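Local atomic coordinates of acyl-[acyl-carrier-protein]--UDP-N-acetylglucosamine O-acyltransferase (Acinetobacter baumannii, PDB entry 4E6U), a protein that catalyses transfer of an acyl chain from acyl carrier protein to UDP-N-acetylglucosamine, a step of bacterial lipopolysaccharide synthesis. Residues L93-C98 against H116-V121; T123-D128 against V141-H146; I40-K45 against I58-E63; H11-I16 against G29-I34; D17-I22 against G35-I40. All coordinates share one frame; numbering follows the deposited sequence. Where two conformers were deposited one is given.

Contact 1 of 5, residues L93-C98 against H116-V121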
# COMPACT_ATOMS: atom_id res chain seq x y z
N LEU A 93 8.13 17.80 -1.21
CA LEU A 93 6.68 17.60 -1.19
C LEU A 93 6.44 16.25 -0.55
O LEU A 93 6.89 15.23 -1.07
CB LEU A 93 6.13 17.60 -2.60
CG LEU A 93 6.22 18.94 -3.35
CD1 LEU A 93 5.91 18.76 -4.82
CD2 LEU A 93 5.32 20.01 -2.74
N ILE A 94 5.76 16.26 0.59
CA ILE A 94 5.45 15.03 1.33
C ILE A 94 3.93 14.90 1.36
O ILE A 94 3.24 15.67 2.05
CB ILE A 94 6.07 15.07 2.74
CG1 ILE A 94 7.61 15.15 2.64
CG2 ILE A 94 5.65 13.85 3.56
CD1 ILE A 94 8.34 15.48 3.92
N ARG A 95 3.41 13.97 0.58
CA ARG A 95 1.98 13.86 0.38
C ARG A 95 1.27 13.08 1.50
O ARG A 95 1.88 12.59 2.47
CB ARG A 95 1.72 13.23 -0.98
CG ARG A 95 2.22 14.10 -2.16
CD ARG A 95 1.65 15.54 -2.10
NE ARG A 95 0.20 15.48 -2.07
CZ ARG A 95 -0.63 15.95 -3.00
NH1 ARG A 95 -0.19 16.64 -4.05
NH2 ARG A 95 -1.94 15.75 -2.84
N GLU A 96 -0.05 12.99 1.37
CA GLU A 96 -0.86 12.35 2.40
C GLU A 96 -0.38 10.96 2.76
O GLU A 96 0.06 10.20 1.89
CB GLU A 96 -2.32 12.25 1.97
CG GLU A 96 -2.96 13.59 1.55
CD GLU A 96 -2.93 13.80 0.06
OE1 GLU A 96 -1.83 13.99 -0.51
OE2 GLU A 96 -4.01 13.76 -0.56
N HIS A 97 -0.47 10.61 4.04
CA HIS A 97 -0.26 9.24 4.50
C HIS A 97 1.18 8.75 4.44
O HIS A 97 1.43 7.57 4.66
CB HIS A 97 -1.19 8.23 3.77
CG HIS A 97 -2.64 8.62 3.83
ND1 HIS A 97 -3.38 8.88 2.70
CD2 HIS A 97 -3.46 8.82 4.88
CE1 HIS A 97 -4.62 9.20 3.05
NE2 HIS A 97 -4.69 9.18 4.37
N CYS A 98 2.12 9.65 4.16
CA CYS A 98 3.53 9.24 4.27
C CYS A 98 3.91 8.96 5.70
O CYS A 98 3.27 9.44 6.65
CB CYS A 98 4.46 10.31 3.71
SG CYS A 98 4.37 10.46 1.90
N HIS A 116 14.14 18.91 -2.76
CA HIS A 116 13.48 18.81 -4.05
C HIS A 116 12.95 17.41 -4.36
O HIS A 116 12.84 17.02 -5.52
CB HIS A 116 14.39 19.32 -5.19
CG HIS A 116 14.77 20.76 -5.05
ND1 HIS A 116 13.92 21.78 -5.40
CD2 HIS A 116 15.90 21.34 -4.59
CE1 HIS A 116 14.52 22.94 -5.16
NE2 HIS A 116 15.72 22.70 -4.66
N ASN A 117 12.60 16.68 -3.30
CA ASN A 117 12.01 15.35 -3.47
C ASN A 117 10.50 15.43 -3.52
O ASN A 117 9.91 16.31 -2.89
CB ASN A 117 12.47 14.47 -2.32
CG ASN A 117 13.97 14.26 -2.31
OD1 ASN A 117 14.50 13.62 -3.22
ND2 ASN A 117 14.65 14.76 -1.30
N LEU A 118 9.90 14.48 -4.22
CA LEU A 118 8.45 14.28 -4.20
C LEU A 118 8.18 12.91 -3.63
O LEU A 118 8.59 11.89 -4.21
CB LEU A 118 7.88 14.40 -5.61
CG LEU A 118 6.42 13.95 -5.79
CD1 LEU A 118 5.45 14.69 -4.85
CD2 LEU A 118 5.95 14.09 -7.24
N LEU A 119 7.55 12.88 -2.46
CA LEU A 119 7.11 11.65 -1.80
C LEU A 119 5.61 11.59 -1.98
O LEU A 119 4.88 12.31 -1.30
CB LEU A 119 7.52 11.62 -0.32
CG LEU A 119 8.98 11.29 0.01
CD1 LEU A 119 9.90 12.40 -0.49
CD2 LEU A 119 9.17 11.10 1.50
N MET A 120 5.17 10.77 -2.93
CA MET A 120 3.74 10.66 -3.19
C MET A 120 3.02 9.91 -2.09
O MET A 120 3.64 9.42 -1.14
CB MET A 120 3.49 9.99 -4.54
CG MET A 120 3.92 10.87 -5.69
SD MET A 120 3.40 10.14 -7.27
CE MET A 120 4.54 10.90 -8.40
N VAL A 121 1.70 9.85 -2.21
CA VAL A 121 0.89 9.32 -1.11
C VAL A 121 1.41 7.98 -0.60
O VAL A 121 1.73 7.08 -1.38
CB VAL A 121 -0.60 9.19 -1.53
CG1 VAL A 121 -1.40 8.42 -0.52
CG2 VAL A 121 -1.22 10.58 -1.73

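Contact 2 of 5, residues T123-D128 against V141-H146. With EDO (1,2-ethanediol), chain F.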
# COMPACT_ATOMS: atom_id res chain seq x y z
N THR A 123 4.21 7.12 0.93
CA THR A 123 5.65 6.78 0.88
C THR A 123 6.12 6.54 2.30
O THR A 123 5.87 7.36 3.20
CB THR A 123 6.50 7.89 0.25
OG1 THR A 123 6.07 8.12 -1.09
CG2 THR A 123 7.99 7.49 0.22
N HIS A 124 6.80 5.42 2.52
CA HIS A 124 7.43 5.12 3.79
C HIS A 124 8.92 5.21 3.67
O HIS A 124 9.51 4.54 2.82
CB HIS A 124 7.07 3.72 4.27
CG HIS A 124 7.79 3.32 5.52
ND1 HIS A 124 7.44 3.81 6.75
CD2 HIS A 124 8.84 2.48 5.73
CE1 HIS A 124 8.23 3.29 7.68
NE2 HIS A 124 9.09 2.47 7.09
N ILE A 125 9.52 6.03 4.51
CA ILE A 125 10.98 6.09 4.65
C ILE A 125 11.35 5.58 6.03
O ILE A 125 11.08 6.23 7.05
CB ILE A 125 11.53 7.52 4.44
CG1 ILE A 125 11.08 8.12 3.11
CG2 ILE A 125 13.07 7.56 4.61
CD1 ILE A 125 11.53 7.39 1.87
N ALA A 126 11.95 4.40 6.09
CA ALA A 126 12.30 3.76 7.34
C ALA A 126 13.49 4.39 8.03
O ALA A 126 14.24 5.17 7.45
CB ALA A 126 12.60 2.28 7.09
N HIS A 127 13.66 4.01 9.30
CA HIS A 127 14.84 4.39 10.06
C HIS A 127 16.14 4.27 9.28
O HIS A 127 16.37 3.28 8.58
CB HIS A 127 14.93 3.54 11.34
CG HIS A 127 15.02 2.06 11.09
ND1 HIS A 127 16.23 1.41 10.97
CD2 HIS A 127 14.06 1.12 10.98
CE1 HIS A 127 16.00 0.12 10.77
NE2 HIS A 127 14.70 -0.09 10.77
N ASP A 128 16.98 5.29 9.44
CA ASP A 128 18.38 5.27 8.98
C ASP A 128 18.55 5.37 7.48
O ASP A 128 19.67 5.27 6.96
CB ASP A 128 19.14 4.04 9.52
CG ASP A 128 19.03 3.92 11.02
OD1 ASP A 128 19.43 4.88 11.71
OD2 ASP A 128 18.50 2.89 11.52
N VAL A 141 5.18 3.46 -2.09
CA VAL A 141 6.57 2.96 -2.07
C VAL A 141 7.03 2.73 -0.64
O VAL A 141 6.82 3.59 0.23
CB VAL A 141 7.49 3.91 -2.84
CG1 VAL A 141 8.96 3.62 -2.52
CG2 VAL A 141 7.23 3.79 -4.32
N GLY A 142 7.61 1.57 -0.38
CA GLY A 142 8.16 1.26 0.93
C GLY A 142 9.66 1.17 0.87
O GLY A 142 10.19 0.30 0.18
N VAL A 143 10.34 2.05 1.57
CA VAL A 143 11.79 2.03 1.63
C VAL A 143 12.17 1.54 3.02
O VAL A 143 11.91 2.20 4.02
CB VAL A 143 12.37 3.42 1.36
CG1 VAL A 143 13.90 3.34 1.26
CG2 VAL A 143 11.77 4.03 0.09
N ALA A 144 12.79 0.36 3.09
CA ALA A 144 13.10 -0.26 4.37
C ALA A 144 14.36 0.33 5.00
O ALA A 144 14.98 1.26 4.48
CB ALA A 144 13.20 -1.79 4.21
N GLY A 145 14.73 -0.22 6.15
CA GLY A 145 15.78 0.39 6.97
C GLY A 145 17.14 0.50 6.32
O GLY A 145 17.57 -0.39 5.59
N HIS A 146 17.84 1.59 6.61
CA HIS A 146 19.25 1.78 6.21
C HIS A 146 19.46 1.84 4.70
O HIS A 146 20.58 1.64 4.23
CB HIS A 146 20.18 0.68 6.79
CG HIS A 146 19.90 0.31 8.22
ND1 HIS A 146 20.51 0.92 9.29
CD2 HIS A 146 19.10 -0.65 8.74
CE1 HIS A 146 20.09 0.37 10.41
NE2 HIS A 146 19.23 -0.58 10.11
C1 EDO F . 11.91 -2.13 10.87
O1 EDO F . 13.31 -2.42 10.79
C2 EDO F . 11.22 -2.42 9.54
O2 EDO F . 11.73 -1.53 8.53

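Contact 3 of 5, residues I40-K45 against I58-E63. With SO4 (sulfate ion), chain C.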
# COMPACT_ATOMS: atom_id res chain seq x y z
N ILE A 40 11.31 23.90 12.36
CA ILE A 40 10.67 24.02 11.05
C ILE A 40 11.16 25.29 10.37
O ILE A 40 10.98 26.40 10.87
CB ILE A 40 9.14 24.04 11.14
CG1 ILE A 40 8.66 22.80 11.92
CG2 ILE A 40 8.53 24.08 9.73
CD1 ILE A 40 7.16 22.70 12.01
N GLY A 41 11.79 25.09 9.22
CA GLY A 41 12.42 26.16 8.47
C GLY A 41 11.48 27.03 7.67
O GLY A 41 10.32 26.69 7.40
N ALA A 42 12.01 28.18 7.26
CA ALA A 42 11.22 29.24 6.70
C ALA A 42 10.45 28.80 5.47
O ALA A 42 10.98 28.09 4.61
CB ALA A 42 12.14 30.43 6.35
N GLY A 43 9.20 29.24 5.40
CA GLY A 43 8.39 29.00 4.22
C GLY A 43 7.75 27.61 4.14
O GLY A 43 7.03 27.33 3.19
N THR A 44 8.03 26.76 5.10
CA THR A 44 7.44 25.42 5.10
C THR A 44 5.97 25.53 5.46
O THR A 44 5.55 26.35 6.29
CB THR A 44 8.22 24.50 6.04
OG1 THR A 44 9.43 24.11 5.37
CG2 THR A 44 7.43 23.23 6.41
N LYS A 45 5.17 24.71 4.78
CA LYS A 45 3.72 24.62 5.01
C LYS A 45 3.31 23.22 5.39
O LYS A 45 3.58 22.26 4.65
CB LYS A 45 2.94 25.04 3.77
CG LYS A 45 1.42 24.82 3.88
CD LYS A 45 0.69 25.31 2.63
CE LYS A 45 -0.81 25.11 2.79
NZ LYS A 45 -1.57 25.65 1.63
N ILE A 58 13.40 20.26 9.93
CA ILE A 58 12.78 20.44 8.62
C ILE A 58 13.28 21.74 8.03
O ILE A 58 13.23 22.78 8.69
CB ILE A 58 11.23 20.47 8.74
CG1 ILE A 58 10.75 19.13 9.31
CG2 ILE A 58 10.58 20.76 7.39
CD1 ILE A 58 9.30 19.09 9.73
N GLY A 59 13.76 21.69 6.79
CA GLY A 59 14.29 22.88 6.12
C GLY A 59 13.24 23.82 5.58
O GLY A 59 12.13 23.91 6.09
N GLN A 60 13.61 24.53 4.52
CA GLN A 60 12.80 25.63 4.03
C GLN A 60 11.93 25.20 2.88
O GLN A 60 12.29 24.33 2.10
CB GLN A 60 13.73 26.75 3.53
CG GLN A 60 14.59 27.35 4.65
CD GLN A 60 15.42 28.56 4.21
OE1 GLN A 60 15.90 29.32 5.05
NE2 GLN A 60 15.59 28.74 2.91
N ASN A 61 10.75 25.83 2.79
CA ASN A 61 9.88 25.68 1.64
C ASN A 61 9.40 24.25 1.34
O ASN A 61 9.14 23.90 0.19
CB ASN A 61 10.49 26.33 0.38
CG ASN A 61 10.73 27.82 0.58
OD1 ASN A 61 9.84 28.54 1.02
ND2 ASN A 61 11.94 28.26 0.29
N ASN A 62 9.26 23.45 2.40
CA ASN A 62 8.64 22.13 2.29
C ASN A 62 7.14 22.26 2.33
O ASN A 62 6.61 23.25 2.83
CB ASN A 62 9.14 21.26 3.44
CG ASN A 62 10.63 20.97 3.32
OD1 ASN A 62 11.04 20.22 2.44
ND2 ASN A 62 11.43 21.58 4.17
N GLU A 63 6.46 21.24 1.84
CA GLU A 63 5.03 21.17 1.98
C GLU A 63 4.68 19.76 2.38
O GLU A 63 5.05 18.79 1.69
CB GLU A 63 4.34 21.58 0.68
CG GLU A 63 2.83 21.69 0.83
CD GLU A 63 2.12 22.26 -0.40
OE1 GLU A 63 0.89 22.46 -0.32
OE2 GLU A 63 2.78 22.47 -1.45
S SO4 C . -5.01 24.35 0.59
O1 SO4 C . -5.59 25.68 0.81
O2 SO4 C . -4.49 24.26 -0.78
O3 SO4 C . -3.90 24.14 1.54
O4 SO4 C . -6.04 23.32 0.80
O HOH W 1 14.84 28.71 8.08
O HOH W 2 -0.28 24.82 -0.87

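Contact 4 of 5, residues H11-I16 against G29-I34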
# COMPACT_ATOMS: atom_id res chain seq x y z
N HIS A 11 -2.69 27.64 12.76
CA HIS A 11 -4.04 27.50 13.27
C HIS A 11 -4.02 27.30 14.79
O HIS A 11 -3.12 26.65 15.34
CB HIS A 11 -4.75 26.33 12.60
CG HIS A 11 -6.22 26.40 12.77
ND1 HIS A 11 -6.88 25.78 13.81
CD2 HIS A 11 -7.17 27.08 12.07
CE1 HIS A 11 -8.18 26.06 13.73
NE2 HIS A 11 -8.37 26.84 12.68
N SER A 12 -5.02 27.88 15.47
CA SER A 12 -5.06 27.83 16.93
C SER A 12 -5.21 26.43 17.52
O SER A 12 -4.93 26.23 18.69
CB SER A 12 -6.20 28.71 17.46
OG SER A 12 -7.44 28.20 17.01
N THR A 13 -5.62 25.46 16.69
CA THR A 13 -5.80 24.08 17.16
C THR A 13 -4.53 23.24 16.95
O THR A 13 -4.47 22.06 17.34
CB THR A 13 -6.95 23.38 16.44
OG1 THR A 13 -6.67 23.31 15.05
CG2 THR A 13 -8.29 24.08 16.73
N ALA A 14 -3.50 23.80 16.33
CA ALA A 14 -2.22 23.10 16.33
C ALA A 14 -1.72 23.03 17.77
O ALA A 14 -2.00 23.93 18.60
CB ALA A 14 -1.22 23.82 15.46
N ILE A 15 -0.99 21.97 18.10
CA ILE A 15 -0.39 21.84 19.42
C ILE A 15 1.10 21.74 19.22
O ILE A 15 1.59 20.81 18.57
CB ILE A 15 -0.93 20.62 20.18
CG1 ILE A 15 -2.44 20.75 20.33
CG2 ILE A 15 -0.27 20.53 21.57
CD1 ILE A 15 -3.12 19.50 20.93
N ILE A 16 1.83 22.71 19.77
CA ILE A 16 3.25 22.90 19.48
C ILE A 16 4.06 22.81 20.75
O ILE A 16 3.88 23.64 21.67
CB ILE A 16 3.49 24.26 18.75
CG1 ILE A 16 2.67 24.32 17.46
CG2 ILE A 16 5.00 24.46 18.51
CD1 ILE A 16 2.69 25.67 16.73
N GLY A 29 -1.48 23.97 9.67
CA GLY A 29 -2.93 23.92 9.65
C GLY A 29 -3.58 23.33 10.89
O GLY A 29 -2.91 22.95 11.87
N PRO A 30 -4.91 23.24 10.86
CA PRO A 30 -5.62 22.76 12.02
C PRO A 30 -5.24 21.34 12.45
O PRO A 30 -4.94 20.48 11.61
CB PRO A 30 -7.09 22.75 11.57
CG PRO A 30 -7.17 23.67 10.41
CD PRO A 30 -5.80 23.70 9.78
N TYR A 31 -5.21 21.12 13.76
CA TYR A 31 -5.09 19.79 14.33
C TYR A 31 -3.75 19.13 14.05
O TYR A 31 -3.66 17.92 14.06
CB TYR A 31 -6.30 18.90 13.93
CG TYR A 31 -7.63 19.57 14.18
CD1 TYR A 31 -8.58 19.76 13.16
CD2 TYR A 31 -7.93 20.06 15.44
CE1 TYR A 31 -9.80 20.40 13.44
CE2 TYR A 31 -9.12 20.71 15.71
CZ TYR A 31 -10.04 20.88 14.71
OH TYR A 31 -11.22 21.53 15.06
N CYS A 32 -2.73 19.93 13.77
CA CYS A 32 -1.36 19.42 13.71
C CYS A 32 -0.75 19.26 15.08
O CYS A 32 -1.08 20.01 16.01
CB CYS A 32 -0.45 20.36 12.91
SG CYS A 32 -0.77 20.36 11.12
N ILE A 33 0.17 18.32 15.19
CA ILE A 33 0.92 18.10 16.41
C ILE A 33 2.38 18.27 16.09
O ILE A 33 2.89 17.59 15.19
CB ILE A 33 0.69 16.67 16.96
CG1 ILE A 33 -0.81 16.36 17.17
CG2 ILE A 33 1.55 16.40 18.20
CD1 ILE A 33 -1.51 17.33 18.11
N ILE A 34 3.04 19.18 16.78
CA ILE A 34 4.47 19.37 16.64
C ILE A 34 5.14 18.98 17.95
O ILE A 34 4.91 19.62 18.99
CB ILE A 34 4.81 20.85 16.31
CG1 ILE A 34 4.01 21.38 15.11
CG2 ILE A 34 6.33 21.02 16.11
CD1 ILE A 34 4.20 20.60 13.82

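Contact 5 of 5, residues D17-I22 against G35-I40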
# COMPACT_ATOMS: atom_id res chain seq x y z
N ASP A 17 4.95 21.83 20.84
CA ASP A 17 5.76 21.65 22.04
C ASP A 17 6.57 22.93 22.33
O ASP A 17 7.10 23.55 21.42
CB ASP A 17 6.71 20.48 21.87
CG ASP A 17 7.32 20.04 23.18
OD1 ASP A 17 6.71 19.17 23.82
OD2 ASP A 17 8.40 20.54 23.57
N PRO A 18 6.66 23.33 23.62
CA PRO A 18 7.44 24.53 23.96
C PRO A 18 8.89 24.47 23.49
O PRO A 18 9.48 25.53 23.27
CB PRO A 18 7.36 24.56 25.49
CG PRO A 18 6.02 23.90 25.81
CD PRO A 18 5.96 22.77 24.79
N SER A 19 9.46 23.28 23.29
CA SER A 19 10.85 23.19 22.81
C SER A 19 10.98 23.25 21.29
O SER A 19 12.09 23.25 20.77
CB SER A 19 11.51 21.91 23.30
OG SER A 19 10.93 20.78 22.65
N ALA A 20 9.86 23.31 20.57
CA ALA A 20 9.92 23.48 19.13
C ALA A 20 10.38 24.89 18.76
O ALA A 20 10.20 25.84 19.54
CB ALA A 20 8.55 23.15 18.50
N VAL A 21 10.95 25.02 17.58
CA VAL A 21 11.40 26.30 17.06
C VAL A 21 10.87 26.45 15.64
O VAL A 21 11.12 25.58 14.79
CB VAL A 21 12.94 26.42 17.06
CG1 VAL A 21 13.38 27.72 16.39
CG2 VAL A 21 13.51 26.33 18.49
N ILE A 22 10.14 27.52 15.41
CA ILE A 22 9.41 27.73 14.18
C ILE A 22 9.94 28.98 13.51
O ILE A 22 9.94 30.05 14.12
CB ILE A 22 7.89 27.91 14.45
CG1 ILE A 22 7.32 26.80 15.37
CG2 ILE A 22 7.11 28.01 13.14
CD1 ILE A 22 7.41 25.41 14.79
N GLY A 35 5.93 17.92 17.92
CA GLY A 35 6.51 17.40 19.13
C GLY A 35 7.78 18.12 19.57
O GLY A 35 8.20 19.12 18.98
N PRO A 36 8.40 17.58 20.61
CA PRO A 36 9.59 18.21 21.16
C PRO A 36 10.79 18.16 20.23
O PRO A 36 10.93 17.23 19.42
CB PRO A 36 9.85 17.40 22.43
CG PRO A 36 9.32 16.05 22.13
CD PRO A 36 8.07 16.34 21.33
N GLN A 37 11.66 19.16 20.35
CA GLN A 37 12.92 19.18 19.58
C GLN A 37 12.68 19.14 18.07
O GLN A 37 13.46 18.55 17.31
CB GLN A 37 13.85 18.04 20.01
CG GLN A 37 14.19 18.05 21.51
CD GLN A 37 14.87 19.33 21.93
OE1 GLN A 37 15.76 19.83 21.24
NE2 GLN A 37 14.45 19.88 23.07
N VAL A 38 11.59 19.77 17.64
CA VAL A 38 11.33 19.97 16.23
C VAL A 38 11.70 21.39 15.81
O VAL A 38 11.39 22.35 16.52
CB VAL A 38 9.85 19.67 15.88
CG1 VAL A 38 9.52 20.01 14.43
CG2 VAL A 38 9.56 18.19 16.18
N THR A 39 12.35 21.51 14.66
CA THR A 39 12.63 22.81 14.07
C THR A 39 12.03 22.83 12.69
O THR A 39 12.21 21.86 11.94
CB THR A 39 14.15 23.12 14.05
OG1 THR A 39 14.83 22.25 13.16
CG2 THR A 39 14.73 22.98 15.42
N ILE A 40 11.31 23.90 12.36
CA ILE A 40 10.67 24.02 11.05
C ILE A 40 11.16 25.29 10.37
O ILE A 40 10.98 26.40 10.87
CB ILE A 40 9.14 24.04 11.14
CG1 ILE A 40 8.66 22.80 11.92
CG2 ILE A 40 8.53 24.08 9.73
CD1 ILE A 40 7.16 22.70 12.01
O HOH W 3 13.54 22.49 18.64
O HOH W 4 12.39 18.67 24.89

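Contact 1 of 5, residues L93-C98 against H116-V121
Leu93 and Leu118 meet on neighbouring coils of the left-handed parallel beta-helix, the fold of the hexapeptide-repeat acyltransferases, and their side chains cross obliquely. Leu118 CG stands anti to the backbone N (chi1 168°), which swings CD1 across to Leu93 CB at 3.7 Å. On the other face of the sheet Leu119 lies beside Ile94 more loosely, with Ile94 CG1 and Leu119 CD2 4.5 Å apart. Leu119 CB also packs against Cys98 SG at 4.0 Å. Between the two faces runs a parallel ladder of three backbone bonds: Leu93 N to Asn117 O, Leu119 N to Leu93 O and Arg95 N to Leu119 O.

Beyond the strand, Arg95 to Cys98 form a type II turn. Arg95 sets CB 3.6 Å from Val121 N, then bends at chi2 and chi3, leading its guanidinium away from residues 116-121. There NE and NH2 grip Glu96 OE1 side-on, the oxygen lying in the guanidinium plane, in a salt bridge. The second subunit holds the outer ends: its Val73 O takes Arg95 NH2, and its Ser69 and His101 bond Glu96 OE2. Val121 packs against Glu96, its CG2 3.7 Å from Glu96 OE1. His97, whose NE2 bonds Phe67 O of the second subunit, runs alongside Val121 pointing the same way, and Val121 CG1 sits at the ring edge, 3.8 Å from His97 ND1.

Contact 2 of 5, residues T123-D128 against V141-H146
Ile125 and Val143 form the buried apolar part of this contact: side by side and pointing the same way, they bring Ile125 CD1 to 3.8 Å from Val143 CG2, and Phe137 closes in on the valine. Parallel backbone bonds tie the strands together here, His124 N to Val141 O, Val143 N to His124 O and Ala126 N to Val143 O. One more, from His146 N to His127 O, continues the pairing past the strands.

At the other end a close cluster forms round buried Gly145 and Asp128. His127 has its CG in the crowded position between backbone N and carbonyl carbon (chi1 60°), which lifts the ring over Gly145, whose CA makes a CH-pi contact with one face. The ring turns its edge to the face of His146 in an offset edge-to-face pair, with planes 86° apart, and His127 CE1 comes to 3.4 Å from His146 NE2. Asp128 lies along His146, its carboxylate tilted only 17° from that ring, and places OD2 3.2 Å from His146 CE1. The same OD2 accepts from His127 ND1 at 2.8 Å, lying close to the imidazole plane, and also has Thr104 OG1 as a partner. Asp107 holds His146 ND1, and Phe164 stacks on that ring. The looser side is that of the partly exposed His127, where an ethanediol, probably from the crystallisation liquor, bonds through O1 to NE2 of His127 at 2.7 Å. The two segments are successive coils of the left-handed parallel beta-helix of the hexapeptide-repeat acyltransferases.

Contact 3 of 5, residues I40-K45 against I58-E63
Asn61 and Gln60 bring flat carboxamides up to the turn at Ala42 and Gly43. The Asn61 group reaches back with OD1, which touches Gly43 CA at 3.5 Å, while Gln60 stretches out beside Ala42 and shares a water with it: the water accepts from Ala42 N and donates to Gln60 OE1. The third carboxamide, on Asn62, is held by the next coil, with Gly89 O on ND2 and Asn92 N on OD1; its CB packs 3.5 Å from Thr44 OG1.

Thr44 is the polar centre. With OG1 anti to the carbonyl carbon (chi1 -77°), the hydroxyl dips into the loop of residues 58-63, donating to Gly59 O at 2.8 Å and accepting from Asn62 N at 3.0 Å. One side chain thus pins two points of the neighbouring backbone. Gly41 to Thr44 form a type II turn, one of the corners where a left-handed parallel beta-helix passes from one face to the next, and the loop at Gly59 to Asn62 stacks on it. Asn61 N to Ala42 O spans the corners, with Gly41 N to Ile58 O before them and Lys45 N to Asn62 O after.

Past the corner Lys45 and Glu63 run side by side, both fully extended. Lys45 NZ and Glu63 OE1 stay 4.5 Å apart, too far for a salt bridge, and a water accepting from NZ at 2.9 Å donates to OE1, which also bonds His47. A sulfate, probably from the crystallisation liquor, takes Lys45 NZ through O3 at 2.8 Å.

Contact 4 of 5, residues H11-I16 against G29-I34
Thr13, Ile15 and Ile34 bury the most surface here, Thr13 through its hydroxyl, the two isoleucines through aliphatic packing and the ladder. In Thr13, chi1 of 61° sets OG1 between the backbone N and the carbonyl carbon, from where it accepts Tyr31 N at 2.9 Å. The same oxygen is hydrogen-bonded to His11 ND1 at 2.8 Å and sits over one face of the Tyr31 ring, toward the rim at CD2. Thr13 CB and CG2 also press on that ring, with CB 3.5 Å from Tyr31 CE2. The histidine so fixed turns one face to Pro30, whose CG lies over the ring centre at 3.8 Å from the centroid, a CH-pi contact.

Ile15 bonds through both its backbone polar atoms: N to Cys32 O and O to Ile34 N. Its side chain runs beside that of Ile33, which bends at chi2 (-58°) and so brings CD1 to 3.9 Å from Ile15 CD1. On the opposite face of the sheet, Ile34 lies alongside Ile16 with CG1 of each 4.0 Å from the other, and it leans on Ala20 as well.

Tyr31 carries the contact into the trimer: its OH bonds Thr13 O of the second subunit, and its ring meets Tyr31 of both other subunits edge-to-face. Strand 15-16 is the outermost strand of its parallel sheet within the chain, at the first coil of the left-handed beta-helix, and strand 33-34 lies between it and strand 51-52.

Contact 5 of 5, residues D17-I22 against G35-I40
Val21 and Ile22 pair in parallel with Thr39 and Ile40, Val21 N bonding Val38 O and Val21 O receiving Ile40 N, while a type I turn from Asp17 to Ala20 leads in. Asp17 steers that turn. Its OD2 accepts Ser19 N at 3.0 Å, making an Asx turn, and takes Ser19 OG from the opposite face of its carboxylate plane at 2.7 Å. Ser19 OG, set between backbone N and carbonyl carbon by chi1 of 70°, is in turn the acceptor for Gln37 N at 2.9 Å. The aspartate thus positions the hydroxyl that grips the next coil. Asp17 also lies across Pro36, with CG 3.5 Å from Pro36 CA. Nearby, Gly35 O is buried by the carbons of Asp17 and Ala20 and has no hydrogen-bond partner in the model.

A water donates to both Ser19 O and Val38 O, bridging the two segments. Further along, Ile22 bends at chi2 so that its CD1 meets Ile40 CD1 at 3.9 Å, the two isoleucines pointing the same way. A turn followed by a short parallel strand, laid on the same unit of the next coil, is the pattern of the left-handed parallel beta-helix of hexapeptide-repeat transferases.

Along the chain, contacts 4 and 5 interleave and are followed by contact 3, then contact 1, then contact 2. All join adjacent coils of one beta-helix, distributed over its three sheets, whose coil strands are parallel. Contacts 4 and 2 lie in the same sheet with centres 26 Å apart. Contact 5 is in a second sheet, which contact 3 enters at Ile40, the residue the two share; contact 3 then turns into the third sheet, where contact 1 lies, and Ile94 N probably bonds Glu63 O. Centres of successive contacts (4-5, 5-3, 3-1, 1-2) are 12 to 14 Å apart. Contacts 1 and 4 also touch the second subunit, so these coils contribute to the trimer interface.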